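Local coordinates for capsid protein (Infectious hypodermal and hematopoietic necrosis virus, PDB 3N7X) that forms the icosahedral capsid of a shrimp-infecting parvovirus from sixty copies of itself and binds calcium ions, at residues Lys115-His121 / Val285-Leu291; His159-Lys165 / Leu180-Gln184; Tyr190-Ile194 / Arg267-Lys272. The contacts are given in a common frame with arbitrary orientation. Residues are numbered along the deposited sequence.

Overall arrangement
From the N terminus, the first contact to open is contact 1, on strand 111-131; it pairs with strand 281-296, far later in the chain, closing a loop of 163 residues. Contacts 2 and 3 nest inside it in series. Contact 2 is a short closure, 159-165 to 180-184, with 14 residues including helix 171-176 between. Contact 3 opens at 190-194 and closes 72 residues later at 267-272. Contact 1 belongs to one sheet of the barrel, whereas contacts 2 and 3 both reach the other; their centres are about 16 Å apart and they touch where Q184 CG lies 3.5 Å from D192 OD2. The centre of contact 1 lies about 23 Å and 25 Å from theirs.

Contact 1: residues Lys115-His121 / Val285-Leu291; sequences KAGVVMH and VQADFFL
Two neighbouring strands of the BIDG sheet of the viral jelly-roll barrel pair antiparallel, their axes 4.6 Å apart at 161°. Hydrogen-bonded pairs are G117-F290, V119-D288 and H121-Q286: G117 N-F290 O 3.0 Å and F290 N-G117 O 3.1 Å, then V119 N-D288 O, D288 N-V119 O, H121 N-Q286 O and Q286 N-H121 O, all 3.0 Å. Alternating with them are the non-hydrogen-bonded pairs A116-L291, V118-F289 and M120-A287, whose side chains form one apolar face; V118 CG1 sits 3.9 Å from the F289 ring centroid in a CH-pi contact. On the other face, F290 (chi1 p) lays its ring over G117 N, where a beta-carbon on residue 117 would crowd it. H121 (chi1 p) takes Q286 CB over its ring face, and Q286 NE2 donates to D288 OD1 at 2.9 Å. D288 OD2 accepts from L38 N of a neighbouring subunit: the polar end, H121, Q286 and D288, faces neighbouring subunits, while the apolar face is consistent with packing into the barrel core.

Contact 2: residues His159-Lys165 / Leu180-Gln184; sequences HNQLSTK and LVTVQ
Two main-chain hydrogen bonds hold the segments together: T182 N to S163 O and K165 N to L180 O, each 3.0 Å. A water completes the S163-T182 pair, accepting from S163 N (2.9 Å) and donating to T182 O (2.8 Å), so it fills the gap where the strands spread too far for a direct bond. The axes of 161-164 and 180-182 accordingly approach to 4.8 Å but run at 130°, a splayed antiparallel pair. T164 and V181 make the non-hydrogen-bonded pair, CA to CA 4.1 Å, with T164 CA 3.4 Å from L180 O. L162 (chi1 m, chi2 t) points at the other segment, its CB 3.5 Å from V181 CG1 and its CD1 3.9 Å from V183 CG1; branched aliphatic groups suit this buried strip. Further along, H159 (chi1 m) brings CE1 to 3.2 Å from V183 O. S163 OG hydrogen-bonds K322 NZ and T164 OG1 hydrogen-bonds E166 O. The pair extends the second barrel sheet, strand 179-182 lying beside 70-74 and strand 161-164 beside 322-324.

Contact 3: residues Tyr190-Ile194 / Arg267-Lys272; sequences YEDPI and RMSPIK. With CA (calcium ion), chain B.
Segment 190-194 begins with Y190 and E191 in helix-like turn conformation (phi/psi -65/-13 and -86/-4) and runs into helix 192-196. Segment 267-272 is extended, leaving strand 264-268 at R267 and M268 and continuing through P270 (-72/105); the nearest CA pair, Y190-P270, is 7.9 Å apart, so side chains bridge the gap. R267, chi1 p and otherwise fully extended, reaches Y190 O with both amino groups, NH1 at 3.0 Å and NH2 at 2.9 Å, in a bifurcated hydrogen bond. P193, at home in a first helical turn because it has no N-H to leave unpaired, lays CG over the guanidinium face, 3.7 Å from R267 NH1. R267 NE also salt-bridges E150. R267, at the end of a jelly-roll strand, thus holds the turn next to a calcium site between subunits: E191 OE2 binds the ion at 2.3 Å beside three waters at 2.4 Å, and Y55 O and Q176 O of a neighbouring subunit complete the site. Y190 OH lies 2.7 Å from one of these waters. The Y190 ring (chi1 p) packs CD2 3.5 Å from P270 CG and carries K272 over one face, with CE 3.8 Å (CH-pi) and NZ 4.0 Å (off-centre cation-pi) from the ring centroid.

Contact 1: residues Lys115-His121 / Val285-Leu291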
loop_
_atom_site.group_PDB
_atom_site.type_symbol
_atom_site.label_atom_id
_atom_site.label_comp_id
_atom_site.label_asym_id
_atom_site.label_seq_id
_atom_site.Cartn_x
_atom_site.Cartn_y
_atom_site.Cartn_z
ATOM N N LYS A 115 67.740 -53.175 4.632
ATOM C CA LYS A 115 68.111 -52.365 5.775
ATOM C C LYS A 115 68.746 -53.252 6.842
ATOM O O LYS A 115 68.448 -54.443 6.936
ATOM C CB LYS A 115 66.846 -51.695 6.313
ATOM C CG LYS A 115 67.054 -50.637 7.364
ATOM C CD LYS A 115 65.709 -50.086 7.844
ATOM C CE LYS A 115 65.900 -49.004 8.912
ATOM N NZ LYS A 115 64.618 -48.521 9.517
ATOM N N ALA A 116 69.639 -52.675 7.635
ATOM C CA ALA A 116 70.294 -53.408 8.705
ATOM C C ALA A 116 70.797 -52.386 9.709
ATOM O O ALA A 116 70.948 -51.206 9.379
ATOM C CB ALA A 116 71.449 -54.227 8.160
ATOM N N GLY A 117 71.046 -52.825 10.938
ATOM C CA GLY A 117 71.529 -51.891 11.932
ATOM C C GLY A 117 71.641 -52.436 13.338
ATOM O O GLY A 117 71.397 -53.619 13.594
ATOM N N VAL A 118 72.011 -51.548 14.253
ATOM C CA VAL A 118 72.178 -51.897 15.651
ATOM C C VAL A 118 71.674 -50.790 16.537
ATOM O O VAL A 118 71.591 -49.626 16.131
ATOM C CB VAL A 118 73.658 -52.084 16.012
ATOM C CG1 VAL A 118 73.794 -52.691 17.402
ATOM C CG2 VAL A 118 74.312 -52.956 14.993
ATOM N N VAL A 119 71.346 -51.172 17.760
ATOM C CA VAL A 119 70.909 -50.232 18.765
ATOM C C VAL A 119 71.632 -50.660 20.024
ATOM O O VAL A 119 71.466 -51.789 20.481
ATOM C CB VAL A 119 69.395 -50.307 19.038
ATOM C CG1 VAL A 119 69.015 -49.267 20.081
ATOM C CG2 VAL A 119 68.624 -50.066 17.767
ATOM N N MET A 120 72.462 -49.781 20.566
ATOM C CA MET A 120 73.162 -50.104 21.797
ATOM C C MET A 120 72.418 -49.379 22.902
ATOM O O MET A 120 72.025 -48.222 22.734
ATOM C CB MET A 120 74.611 -49.632 21.741
ATOM C CG MET A 120 75.440 -50.332 20.678
ATOM S SD MET A 120 77.198 -49.920 20.790
ATOM C CE MET A 120 77.201 -48.186 20.260
ATOM N N HIS A 121 72.206 -50.062 24.021
ATOM C CA HIS A 121 71.494 -49.460 25.133
ATOM C C HIS A 121 71.868 -50.117 26.451
ATOM O O HIS A 121 72.731 -50.992 26.497
ATOM C CB HIS A 121 69.978 -49.585 24.920
ATOM C CG HIS A 121 69.480 -51.000 24.875
ATOM N ND1 HIS A 121 69.439 -51.743 23.713
ATOM C CD2 HIS A 121 69.002 -51.809 25.853
ATOM C CE1 HIS A 121 68.954 -52.947 23.976
ATOM N NE2 HIS A 121 68.682 -53.011 25.267
ATOM N N VAL A 285 77.419 -52.835 27.418
ATOM C CA VAL A 285 76.141 -52.440 26.851
ATOM C C VAL A 285 75.496 -53.635 26.179
ATOM O O VAL A 285 76.138 -54.664 25.978
ATOM C CB VAL A 285 76.312 -51.328 25.781
ATOM C CG1 VAL A 285 77.063 -50.145 26.364
ATOM C CG2 VAL A 285 77.043 -51.883 24.567
ATOM N N GLN A 286 74.218 -53.495 25.849
ATOM C CA GLN A 286 73.504 -54.543 25.139
ATOM C C GLN A 286 73.393 -54.005 23.721
ATOM O O GLN A 286 73.156 -52.813 23.521
ATOM C CB GLN A 286 72.104 -54.765 25.711
ATOM C CG GLN A 286 71.393 -55.939 25.055
ATOM C CD GLN A 286 69.985 -56.151 25.571
ATOM O OE1 GLN A 286 69.737 -56.084 26.776
ATOM N NE2 GLN A 286 69.055 -56.427 24.661
ATOM N N ALA A 287 73.583 -54.869 22.735
ATOM C CA ALA A 287 73.501 -54.436 21.352
ATOM C C ALA A 287 72.548 -55.331 20.580
ATOM O O ALA A 287 72.778 -56.534 20.455
ATOM C CB ALA A 287 74.886 -54.463 20.717
ATOM N N ASP A 288 71.472 -54.742 20.072
ATOM C CA ASP A 288 70.488 -55.497 19.310
ATOM C C ASP A 288 70.716 -55.263 17.820
ATOM O O ASP A 288 70.827 -54.120 17.368
ATOM C CB ASP A 288 69.072 -55.089 19.734
ATOM C CG ASP A 288 68.798 -55.376 21.216
ATOM O OD1 ASP A 288 69.473 -56.264 21.794
ATOM O OD2 ASP A 288 67.900 -54.725 21.801
ATOM N N PHE A 289 70.800 -56.360 17.071
ATOM C CA PHE A 289 71.056 -56.326 15.633
ATOM C C PHE A 289 69.894 -56.828 14.808
ATOM O O PHE A 289 69.137 -57.694 15.247
ATOM C CB PHE A 289 72.251 -57.215 15.283
ATOM C CG PHE A 289 73.563 -56.719 15.806
ATOM C CD1 PHE A 289 74.500 -56.157 14.943
ATOM C CD2 PHE A 289 73.882 -56.843 17.157
ATOM C CE1 PHE A 289 75.742 -55.725 15.417
ATOM C CE2 PHE A 289 75.118 -56.415 17.642
ATOM C CZ PHE A 289 76.051 -55.855 16.769
ATOM N N PHE A 290 69.780 -56.307 13.591
ATOM C CA PHE A 290 68.740 -56.751 12.678
ATOM C C PHE A 290 69.182 -56.503 11.238
ATOM O O PHE A 290 69.938 -55.568 10.956
ATOM C CB PHE A 290 67.420 -56.009 12.927
ATOM C CG PHE A 290 67.403 -54.614 12.380
ATOM C CD1 PHE A 290 67.933 -53.554 13.118
ATOM C CD2 PHE A 290 66.928 -54.369 11.093
ATOM C CE1 PHE A 290 67.994 -52.266 12.579
ATOM C CE2 PHE A 290 66.984 -53.086 10.543
ATOM C CZ PHE A 290 67.520 -52.033 11.290
ATOM N N LEU A 291 68.706 -57.352 10.335
ATOM C CA LEU A 291 69.006 -57.219 8.921
ATOM C C LEU A 291 67.846 -57.796 8.122
ATOM O O LEU A 291 67.338 -58.877 8.434
ATOM C CB LEU A 291 70.304 -57.942 8.566
ATOM C CG LEU A 291 70.673 -57.876 7.077
ATOM C CD1 LEU A 291 72.184 -57.914 6.913
ATOM C CD2 LEU A 291 70.009 -59.028 6.323
#

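Contact 2: residues His159-Lys165 / Leu180-Gln184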
loop_
_atom_site.group_PDB
_atom_site.type_symbol
_atom_site.label_atom_id
_atom_site.label_comp_id
_atom_site.label_asym_id
_atom_site.label_seq_id
_atom_site.Cartn_x
_atom_site.Cartn_y
_atom_site.Cartn_z
ATOM N N HIS A 159 90.982 -40.939 7.085
ATOM C CA HIS A 159 91.530 -42.227 6.674
ATOM C C HIS A 159 90.825 -42.965 5.545
ATOM O O HIS A 159 89.627 -42.794 5.319
ATOM C CB HIS A 159 91.560 -43.157 7.883
ATOM C CG HIS A 159 92.056 -42.507 9.137
ATOM N ND1 HIS A 159 93.377 -42.157 9.326
ATOM C CD2 HIS A 159 91.404 -42.147 10.269
ATOM C CE1 HIS A 159 93.518 -41.612 10.521
ATOM N NE2 HIS A 159 92.336 -41.594 11.113
ATOM N N ASN A 160 91.583 -43.823 4.866
ATOM C CA ASN A 160 91.069 -44.640 3.773
ATOM C C ASN A 160 91.086 -46.109 4.192
ATOM O O ASN A 160 90.087 -46.819 4.063
ATOM C CB ASN A 160 91.936 -44.464 2.526
ATOM C CG ASN A 160 91.859 -43.061 1.957
ATOM O OD1 ASN A 160 92.845 -42.535 1.436
ATOM N ND2 ASN A 160 90.681 -42.449 2.043
ATOM N N GLN A 161 92.229 -46.557 4.703
ATOM C CA GLN A 161 92.383 -47.946 5.115
ATOM C C GLN A 161 93.158 -48.096 6.424
ATOM O O GLN A 161 94.208 -47.482 6.615
ATOM C CB GLN A 161 93.096 -48.728 4.013
ATOM C CG GLN A 161 93.214 -50.219 4.287
ATOM C CD GLN A 161 94.089 -50.936 3.267
ATOM O OE1 GLN A 161 93.970 -50.711 2.056
ATOM N NE2 GLN A 161 94.967 -51.814 3.750
ATOM N N LEU A 162 92.647 -48.928 7.321
ATOM C CA LEU A 162 93.309 -49.144 8.597
ATOM C C LEU A 162 93.445 -50.632 8.872
ATOM O O LEU A 162 92.783 -51.456 8.236
ATOM C CB LEU A 162 92.510 -48.494 9.724
ATOM C CG LEU A 162 92.202 -47.005 9.556
ATOM C CD1 LEU A 162 91.276 -46.566 10.678
ATOM C CD2 LEU A 162 93.490 -46.185 9.555
ATOM N N SER A 163 94.312 -50.967 9.823
ATOM C CA SER A 163 94.527 -52.354 10.213
ATOM C C SER A 163 94.094 -52.533 11.652
ATOM O O SER A 163 94.126 -51.585 12.439
ATOM C CB SER A 163 96.006 -52.737 10.104
ATOM O OG SER A 163 96.413 -52.846 8.755
ATOM N N THR A 164 93.676 -53.747 11.989
ATOM C CA THR A 164 93.274 -54.058 13.350
ATOM C C THR A 164 94.556 -54.060 14.179
ATOM O O THR A 164 95.639 -54.299 13.639
ATOM C CB THR A 164 92.633 -55.445 13.411
ATOM O OG1 THR A 164 93.412 -56.354 12.626
ATOM C CG2 THR A 164 91.221 -55.410 12.864
ATOM N N LYS A 165 94.452 -53.782 15.475
ATOM C CA LYS A 165 95.642 -53.781 16.320
ATOM C C LYS A 165 96.274 -55.173 16.260
ATOM O O LYS A 165 97.492 -55.312 16.174
ATOM C CB LYS A 165 95.285 -53.423 17.763
ATOM C CG LYS A 165 96.504 -53.214 18.646
ATOM C CD LYS A 165 96.115 -52.916 20.084
ATOM C CE LYS A 165 97.339 -52.748 20.969
ATOM N NZ LYS A 165 96.964 -52.515 22.395
ATOM N N LEU A 180 89.645 -53.671 18.224
ATOM C CA LEU A 180 90.477 -52.479 18.137
ATOM C C LEU A 180 91.119 -52.290 16.770
ATOM O O LEU A 180 91.604 -53.238 16.151
ATOM C CB LEU A 180 91.570 -52.508 19.206
ATOM C CG LEU A 180 91.140 -52.236 20.650
ATOM C CD1 LEU A 180 92.365 -52.305 21.549
ATOM C CD2 LEU A 180 90.476 -50.863 20.755
ATOM N N VAL A 181 91.113 -51.047 16.310
ATOM C CA VAL A 181 91.694 -50.680 15.028
ATOM C C VAL A 181 92.674 -49.543 15.287
ATOM O O VAL A 181 92.370 -48.607 16.029
ATOM C CB VAL A 181 90.604 -50.205 14.040
ATOM C CG1 VAL A 181 91.244 -49.605 12.803
ATOM C CG2 VAL A 181 89.718 -51.374 13.644
ATOM N N THR A 182 93.856 -49.629 14.692
ATOM C CA THR A 182 94.852 -48.588 14.882
ATOM C C THR A 182 94.546 -47.427 13.947
ATOM O O THR A 182 94.623 -47.566 12.728
ATOM C CB THR A 182 96.269 -49.122 14.601
ATOM O OG1 THR A 182 96.559 -50.190 15.512
ATOM C CG2 THR A 182 97.303 -48.022 14.783
ATOM N N VAL A 183 94.195 -46.284 14.526
ATOM C CA VAL A 183 93.860 -45.107 13.736
ATOM C C VAL A 183 95.035 -44.142 13.562
ATOM O O VAL A 183 95.099 -43.413 12.574
ATOM C CB VAL A 183 92.661 -44.355 14.359
ATOM C CG1 VAL A 183 91.437 -45.253 14.367
ATOM C CG2 VAL A 183 92.985 -43.931 15.768
ATOM N N GLN A 184 95.957 -44.142 14.521
ATOM C CA GLN A 184 97.139 -43.277 14.480
ATOM C C GLN A 184 98.258 -43.929 15.267
ATOM O O GLN A 184 98.384 -43.706 16.474
ATOM C CB GLN A 184 96.850 -41.913 15.107
ATOM C CG GLN A 184 96.384 -40.853 14.140
ATOM C CD GLN A 184 97.288 -40.739 12.932
ATOM O OE1 GLN A 184 98.512 -40.873 13.040
ATOM N NE2 GLN A 184 96.691 -40.478 11.770
HETATM O O HOH W 1 96.136 -48.989 10.884
#

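Contact 3: residues Tyr190-Ile194 / Arg267-Lys272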
loop_
_atom_site.group_PDB
_atom_site.type_symbol
_atom_site.label_atom_id
_atom_site.label_comp_id
_atom_site.label_asym_id
_atom_site.label_seq_id
_atom_site.Cartn_x
_atom_site.Cartn_y
_atom_site.Cartn_z
ATOM N N TYR A 190 96.716 -38.713 23.832
ATOM C CA TYR A 190 95.413 -39.360 23.921
ATOM C C TYR A 190 94.238 -38.494 23.479
ATOM O O TYR A 190 93.136 -39.007 23.285
ATOM C CB TYR A 190 95.178 -39.887 25.344
ATOM C CG TYR A 190 94.698 -38.857 26.338
ATOM C CD1 TYR A 190 95.387 -37.659 26.524
ATOM C CD2 TYR A 190 93.555 -39.088 27.108
ATOM C CE1 TYR A 190 94.951 -36.715 27.451
ATOM C CE2 TYR A 190 93.107 -38.153 28.042
ATOM C CZ TYR A 190 93.807 -36.968 28.209
ATOM O OH TYR A 190 93.368 -36.036 29.124
ATOM N N GLU A 191 94.467 -37.193 23.310
ATOM C CA GLU A 191 93.400 -36.291 22.872
ATOM C C GLU A 191 93.257 -36.243 21.352
ATOM O O GLU A 191 92.351 -35.595 20.830
ATOM C CB GLU A 191 93.638 -34.863 23.394
ATOM C CG GLU A 191 93.089 -34.608 24.793
ATOM C CD GLU A 191 93.218 -33.157 25.253
ATOM O OE1 GLU A 191 93.032 -32.238 24.426
ATOM O OE2 GLU A 191 93.484 -32.934 26.455
ATOM N N ASP A 192 94.133 -36.941 20.639
ATOM C CA ASP A 192 94.088 -36.903 19.184
ATOM C C ASP A 192 92.715 -37.180 18.573
ATOM O O ASP A 192 92.258 -36.443 17.697
ATOM C CB ASP A 192 95.117 -37.865 18.593
ATOM C CG ASP A 192 95.515 -37.482 17.176
ATOM O OD1 ASP A 192 96.005 -36.345 16.985
ATOM O OD2 ASP A 192 95.338 -38.308 16.254
ATOM N N PRO A 193 92.033 -38.239 19.027
ATOM C CA PRO A 193 90.713 -38.554 18.472
ATOM C C PRO A 193 89.695 -37.413 18.544
ATOM O O PRO A 193 89.002 -37.142 17.561
ATOM C CB PRO A 193 90.285 -39.772 19.282
ATOM C CG PRO A 193 91.591 -40.447 19.573
ATOM C CD PRO A 193 92.460 -39.278 19.980
ATOM N N ILE A 194 89.600 -36.739 19.690
ATOM C CA ILE A 194 88.636 -35.645 19.822
ATOM C C ILE A 194 89.073 -34.389 19.075
ATOM O O ILE A 194 88.264 -33.500 18.820
ATOM C CB ILE A 194 88.361 -35.275 21.302
ATOM C CG1 ILE A 194 89.600 -34.642 21.935
ATOM C CG2 ILE A 194 87.912 -36.512 22.067
ATOM C CD1 ILE A 194 89.392 -34.215 23.376
ATOM N N ARG A 267 85.481 -45.753 22.287
ATOM C CA ARG A 267 86.417 -45.898 23.393
ATOM C C ARG A 267 85.781 -45.239 24.602
ATOM O O ARG A 267 85.137 -44.196 24.480
ATOM C CB ARG A 267 87.762 -45.222 23.097
ATOM C CG ARG A 267 87.780 -43.716 23.290
ATOM C CD ARG A 267 89.191 -43.168 23.164
ATOM N NE ARG A 267 89.231 -41.720 23.340
ATOM C CZ ARG A 267 90.340 -40.989 23.300
ATOM N NH1 ARG A 267 91.514 -41.567 23.088
ATOM N NH2 ARG A 267 90.274 -39.676 23.473
ATOM N N MET A 268 85.925 -45.858 25.765
ATOM C CA MET A 268 85.386 -45.261 26.973
ATOM C C MET A 268 86.212 -43.983 27.097
ATOM O O MET A 268 87.412 -43.994 26.816
ATOM C CB MET A 268 85.622 -46.188 28.167
ATOM C CG MET A 268 84.983 -45.729 29.469
ATOM S SD MET A 268 83.177 -45.946 29.624
ATOM C CE MET A 268 82.749 -46.506 28.042
ATOM N N SER A 269 85.583 -42.877 27.478
ATOM C CA SER A 269 86.313 -41.619 27.595
ATOM C C SER A 269 87.455 -41.755 28.610
ATOM O O SER A 269 87.230 -42.068 29.779
ATOM C CB SER A 269 85.357 -40.496 28.005
ATOM O OG SER A 269 85.947 -39.232 27.775
ATOM N N PRO A 270 88.702 -41.529 28.165
ATOM C CA PRO A 270 89.888 -41.630 29.025
ATOM C C PRO A 270 89.996 -40.483 30.025
ATOM O O PRO A 270 90.362 -39.367 29.663
ATOM C CB PRO A 270 91.031 -41.639 28.020
ATOM C CG PRO A 270 90.518 -40.724 26.948
ATOM C CD PRO A 270 89.080 -41.168 26.786
ATOM N N ILE A 271 89.698 -40.772 31.287
ATOM C CA ILE A 271 89.730 -39.756 32.334
ATOM C C ILE A 271 91.068 -39.573 33.056
ATOM O O ILE A 271 91.550 -40.485 33.728
ATOM C CB ILE A 271 88.670 -40.056 33.417
ATOM C CG1 ILE A 271 87.320 -40.352 32.764
ATOM C CG2 ILE A 271 88.552 -38.875 34.373
ATOM C CD1 ILE A 271 86.789 -39.227 31.915
ATOM N N LYS A 272 91.653 -38.387 32.916
ATOM C CA LYS A 272 92.903 -38.043 33.589
ATOM C C LYS A 272 92.545 -37.043 34.677
ATOM O O LYS A 272 91.669 -36.204 34.482
ATOM C CB LYS A 272 93.893 -37.365 32.641
ATOM C CG LYS A 272 94.711 -38.300 31.794
ATOM C CD LYS A 272 95.830 -37.541 31.101
ATOM C CE LYS A 272 96.600 -38.453 30.159
ATOM N NZ LYS A 272 97.693 -37.755 29.413
HETATM CA CA CA B . 94.173 -31.354 27.944
HETATM O O HOH W 2 98.580 -38.305 26.149
HETATM O O HOH W 3 93.883 -33.367 29.243
HETATM O O HOH W 4 93.847 -30.188 25.856
HETATM O O HOH W 5 94.457 -30.893 30.262
#